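Local coordinates for protein putative mandelate racemase (Zymomonas mobilis, PDB 2OX4) that is a magnesium-binding member of the enolase superfamily, related to mandelate racemase, and probably acts as a lyase, perhaps a dehydratase, at residues I91-W103 against P289-K301. Sequence-based numbering, arbitrary orientation.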
loop_
_atom_site.group_PDB
_atom_site.type_symbol
_atom_site.label_atom_id
_atom_site.label_comp_id
_atom_site.label_asym_id
_atom_site.label_seq_id
_atom_site.Cartn_x
_atom_site.Cartn_y
_atom_site.Cartn_z
ATOM N N ILE C 91 -8.690 16.782 27.702
ATOM C CA ILE C 91 -7.274 16.628 28.056
ATOM C C ILE C 91 -6.459 17.733 27.394
ATOM O O ILE C 91 -5.726 18.461 28.079
ATOM C CB ILE C 91 -6.741 15.217 27.665
ATOM C CG1 ILE C 91 -7.458 14.110 28.469
ATOM C CG2 ILE C 91 -5.208 15.136 27.784
ATOM C CD1 ILE C 91 -7.421 14.285 29.994
ATOM N N PHE C 92 -6.614 17.896 26.078
ATOM C CA PHE C 92 -5.827 18.900 25.343
ATOM C C PHE C 92 -6.280 20.356 25.573
ATOM O O PHE C 92 -5.451 21.275 25.543
ATOM C CB PHE C 92 -5.697 18.550 23.854
ATOM C CG PHE C 92 -4.685 17.464 23.575
ATOM C CD1 PHE C 92 -5.067 16.295 22.941
ATOM C CD2 PHE C 92 -3.355 17.612 23.976
ATOM C CE1 PHE C 92 -4.133 15.282 22.696
ATOM C CE2 PHE C 92 -2.416 16.615 23.729
ATOM C CZ PHE C 92 -2.804 15.454 23.097
ATOM N N SER C 93 -7.565 20.556 25.867
ATOM C CA SER C 93 -8.078 21.886 26.240
ATOM C C SER C 93 -7.389 22.431 27.485
ATOM O O SER C 93 -7.121 23.627 27.585
ATOM C CB SER C 93 -9.589 21.844 26.490
ATOM O OG SER C 93 -10.307 21.668 25.288
ATOM N N GLY C 94 -7.116 21.544 28.444
ATOM C CA GLY C 94 -6.453 21.943 29.686
ATOM C C GLY C 94 -5.015 22.375 29.445
ATOM O O GLY C 94 -4.582 23.416 29.927
ATOM N N ILE C 95 -4.281 21.580 28.676
ATOM C CA ILE C 95 -2.933 21.968 28.236
ATOM C C ILE C 95 -2.971 23.315 27.492
ATOM O O ILE C 95 -2.163 24.206 27.780
ATOM C CB ILE C 95 -2.273 20.862 27.379
ATOM C CG1 ILE C 95 -2.233 19.546 28.166
ATOM C CG2 ILE C 95 -0.866 21.266 27.007
ATOM C CD1 ILE C 95 -1.454 18.381 27.446
ATOM N N SER C 96 -3.951 23.467 26.601
ATOM C CA SER C 96 -4.085 24.647 25.735
ATOM C C SER C 96 -4.225 25.923 26.556
ATOM O O SER C 96 -3.533 26.913 26.293
ATOM C CB SER C 96 -5.322 24.530 24.847
ATOM O OG SER C 96 -5.258 23.410 23.979
ATOM N N ALA C 97 -5.135 25.905 27.532
ATOM C CA ALA C 97 -5.498 27.144 28.227
ATOM C C ALA C 97 -4.313 27.656 29.027
ATOM O O ALA C 97 -3.980 28.850 28.984
ATOM C CB ALA C 97 -6.738 26.953 29.105
ATOM N N PHE C 98 -3.640 26.742 29.717
ATOM C CA PHE C 98 -2.430 27.078 30.438
ATOM C C PHE C 98 -1.334 27.606 29.520
ATOM O O PHE C 98 -0.708 28.628 29.816
ATOM C CB PHE C 98 -1.960 25.884 31.279
ATOM C CG PHE C 98 -2.736 25.727 32.555
ATOM C CD1 PHE C 98 -3.521 24.611 32.779
ATOM C CD2 PHE C 98 -2.697 26.733 33.522
ATOM C CE1 PHE C 98 -4.234 24.479 33.973
ATOM C CE2 PHE C 98 -3.408 26.605 34.721
ATOM C CZ PHE C 98 -4.179 25.486 34.940
ATOM N N ASP C 99 -1.136 26.942 28.386
ATOM C CA ASP C 99 -0.095 27.347 27.441
ATOM C C ASP C 99 -0.298 28.793 26.960
ATOM O O ASP C 99 0.646 29.578 26.929
ATOM C CB ASP C 99 0.003 26.349 26.274
ATOM C CG ASP C 99 1.157 26.660 25.349
ATOM O OD1 ASP C 99 2.303 26.251 25.644
ATOM O OD2 ASP C 99 0.901 27.324 24.335
ATOM N N ILE C 100 -1.545 29.146 26.639
ATOM C CA ILE C 100 -1.877 30.509 26.213
ATOM C C ILE C 100 -1.487 31.520 27.323
ATOM O O ILE C 100 -0.828 32.537 27.049
ATOM C CB ILE C 100 -3.377 30.635 25.816
ATOM C CG1 ILE C 100 -3.677 29.797 24.557
ATOM C CG2 ILE C 100 -3.760 32.123 25.557
ATOM C CD1 ILE C 100 -5.192 29.524 24.315
ATOM N N ALA C 101 -1.857 31.215 28.564
ATOM C CA ALA C 101 -1.533 32.093 29.705
ATOM C C ALA C 101 -0.013 32.228 29.929
ATOM O O ALA C 101 0.484 33.314 30.267
ATOM C CB ALA C 101 -2.211 31.596 30.957
ATOM N N PHE C 102 0.729 31.139 29.729
ATOM C CA PHE C 102 2.189 31.209 29.829
ATOM C C PHE C 102 2.804 32.155 28.798
ATOM O O PHE C 102 3.686 32.962 29.140
ATOM C CB PHE C 102 2.831 29.823 29.690
ATOM C CG PHE C 102 2.340 28.812 30.687
ATOM C CD1 PHE C 102 2.306 27.465 30.344
ATOM C CD2 PHE C 102 1.922 29.196 31.963
ATOM C CE1 PHE C 102 1.853 26.510 31.245
ATOM C CE2 PHE C 102 1.451 28.243 32.878
ATOM C CZ PHE C 102 1.424 26.899 32.522
ATOM N N TRP C 103 2.352 32.062 27.547
ATOM C CA TRP C 103 2.857 32.957 26.512
ATOM C C TRP C 103 2.464 34.417 26.796
ATOM O O TRP C 103 3.270 35.318 26.578
ATOM C CB TRP C 103 2.423 32.522 25.113
ATOM C CG TRP C 103 3.196 31.314 24.590
ATOM C CD1 TRP C 103 2.828 30.000 24.674
ATOM C CD2 TRP C 103 4.458 31.333 23.912
ATOM N NE1 TRP C 103 3.785 29.199 24.080
ATOM C CE2 TRP C 103 4.791 29.994 23.600
ATOM C CE3 TRP C 103 5.335 32.356 23.526
ATOM C CZ2 TRP C 103 5.970 29.652 22.926
ATOM C CZ3 TRP C 103 6.508 32.016 22.858
ATOM C CH2 TRP C 103 6.818 30.675 22.570
ATOM N N PRO C 289 -7.268 24.332 13.558
ATOM C CA PRO C 289 -7.083 24.040 14.976
ATOM C C PRO C 289 -7.577 25.236 15.790
ATOM O O PRO C 289 -7.483 26.384 15.322
ATOM C CB PRO C 289 -5.560 23.917 15.111
ATOM C CG PRO C 289 -5.015 24.690 13.988
ATOM C CD PRO C 289 -5.982 24.524 12.866
ATOM N N ASP C 290 -8.135 24.959 16.959
ATOM C CA ASP C 290 -8.482 25.988 17.938
ATOM C C ASP C 290 -7.328 26.093 18.931
ATOM O O ASP C 290 -6.929 25.091 19.534
ATOM C CB ASP C 290 -9.783 25.576 18.655
ATOM C CG ASP C 290 -10.353 26.681 19.560
ATOM O OD1 ASP C 290 -9.639 27.182 20.444
ATOM O OD2 ASP C 290 -11.531 27.036 19.392
ATOM N N LEU C 291 -6.791 27.302 19.121
ATOM C CA LEU C 291 -5.751 27.518 20.149
ATOM C C LEU C 291 -6.134 26.936 21.522
ATOM O O LEU C 291 -5.287 26.385 22.212
ATOM C CB LEU C 291 -5.418 29.003 20.300
ATOM C CG LEU C 291 -4.345 29.644 19.419
ATOM C CD1 LEU C 291 -4.175 31.081 19.860
ATOM C CD2 LEU C 291 -3.023 28.940 19.541
ATOM N N GLY C 292 -7.410 27.031 21.885
ATOM C CA GLY C 292 -7.892 26.558 23.185
ATOM C C GLY C 292 -8.212 25.073 23.306
ATOM O O GLY C 292 -8.662 24.624 24.371
ATOM N N THR C 293 -8.001 24.302 22.235
ATOM C CA THR C 293 -8.128 22.834 22.307
ATOM C C THR C 293 -6.972 22.043 21.660
ATOM O O THR C 293 -6.723 20.891 22.036
ATOM C CB THR C 293 -9.482 22.284 21.734
ATOM O OG1 THR C 293 -9.535 22.473 20.318
ATOM C CG2 THR C 293 -10.702 22.937 22.381
ATOM N N CYS C 294 -6.281 22.646 20.695
ATOM C CA CYS C 294 -5.263 21.915 19.928
ATOM C C CYS C 294 -3.953 21.733 20.699
ATOM O O CYS C 294 -3.127 20.914 20.323
ATOM C CB CYS C 294 -4.981 22.619 18.605
ATOM S SG CYS C 294 -3.891 24.049 18.762
ATOM N N GLY C 295 -3.766 22.520 21.759
ATOM C CA GLY C 295 -2.565 22.466 22.599
ATOM C C GLY C 295 -1.896 23.819 22.833
ATOM O O GLY C 295 -0.734 23.873 23.233
ATOM N N GLY C 296 -2.617 24.920 22.590
ATOM C CA GLY C 296 -2.070 26.252 22.900
ATOM C C GLY C 296 -1.211 26.788 21.772
ATOM O O GLY C 296 -1.111 26.161 20.703
ATOM N N PHE C 297 -0.583 27.945 21.995
ATOM C CA PHE C 297 0.383 28.501 21.026
ATOM C C PHE C 297 1.474 27.491 20.642
ATOM O O PHE C 297 1.858 27.395 19.481
ATOM C CB PHE C 297 1.093 29.725 21.604
ATOM C CG PHE C 297 0.235 30.962 21.684
ATOM C CD1 PHE C 297 -0.064 31.528 22.923
ATOM C CD2 PHE C 297 -0.213 31.593 20.530
ATOM C CE1 PHE C 297 -0.818 32.689 23.018
ATOM C CE2 PHE C 297 -0.983 32.757 20.616
ATOM C CZ PHE C 297 -1.281 33.299 21.860
ATOM N N THR C 298 1.974 26.769 21.642
ATOM C CA THR C 298 3.105 25.849 21.459
ATOM C C THR C 298 2.761 24.791 20.408
ATOM O O THR C 298 3.528 24.542 19.457
ATOM C CB THR C 298 3.485 25.203 22.811
ATOM O OG1 THR C 298 3.946 26.225 23.700
ATOM C CG2 THR C 298 4.598 24.152 22.642
ATOM N N GLU C 299 1.583 24.200 20.556
ATOM C CA GLU C 299 1.179 23.108 19.673
ATOM C C GLU C 299 0.579 23.605 18.364
ATOM O O GLU C 299 0.793 22.996 17.315
ATOM C CB GLU C 299 0.217 22.159 20.395
ATOM C CG GLU C 299 0.019 20.807 19.689
ATOM C CD GLU C 299 1.174 19.841 19.884
ATOM O OE1 GLU C 299 2.205 20.210 20.480
ATOM O OE2 GLU C 299 1.040 18.675 19.444
ATOM N N PHE C 300 -0.175 24.702 18.412
ATOM C CA PHE C 300 -0.693 25.336 17.181
ATOM C C PHE C 300 0.442 25.544 16.183
ATOM O O PHE C 300 0.310 25.223 15.002
ATOM C CB PHE C 300 -1.304 26.697 17.497
ATOM C CG PHE C 300 -1.915 27.398 16.306
ATOM C CD1 PHE C 300 -3.293 27.332 16.084
ATOM C CD2 PHE C 300 -1.135 28.174 15.441
ATOM C CE1 PHE C 300 -3.880 28.007 15.013
ATOM C CE2 PHE C 300 -1.717 28.829 14.341
ATOM C CZ PHE C 300 -3.086 28.749 14.137
ATOM N N LYS C 301 1.556 26.084 16.667
ATOM C CA LYS C 301 2.714 26.343 15.821
ATOM C C LYS C 301 3.241 25.056 15.198
ATOM O O LYS C 301 3.510 24.999 13.998
ATOM C CB LYS C 301 3.821 27.031 16.622
ATOM C CG LYS C 301 4.830 27.783 15.770
ATOM C CD LYS C 301 5.505 28.892 16.560
ATOM C CE LYS C 301 6.990 28.969 16.247
ATOM N NZ LYS C 301 7.240 29.225 14.802
#
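Asp99 of helix 89-110 reaches across to the start of helix 296-309 and takes hold of Thr298, tying the N-terminal capping domain of this enolase-superfamily fold to its C-terminal barrel domain. The segments 91-103 and 296-301 run nearly crosswise, their axes at 105°. A chi1 of -174° swings the Asp99 carboxylate away from its own backbone N and over the first turn of the barrel helix, where both oxygens are met on their syn sides: Thr298 OG1, nearer the carboxylate plane, donates to Asp99 OD1 at 2.5 Å, and Thr298 N, clearly tilted from that plane, gives Asp99 OD2 an almost straight bond of 3.0 Å. The helix N-terminus would probably stabilise the negative charge. Trp103 NE1 donates to Thr298 OG1, which lies in the plane of the indole, so the hydroxyl links the two side chains and fixes the indole's rotation. Phe297 completes this end: its CB sits over the five-membered ring of Trp103, 3.8 Å from the centroid, while its ring turns an edge to the same indole in an offset edge-to-face pair, planes at 71°. Ile100 fits as a knob among Leu291, Gly292, Gly296 and Phe297. Gly296, without a side chain, lets the backbones close to 3.8 Å between the CA atoms of Ser96 and Gly296. Further along, Ser96 OG donates to Phe92 O within its own helix and receives a weak bond from Gly295 N at 2.8 Å.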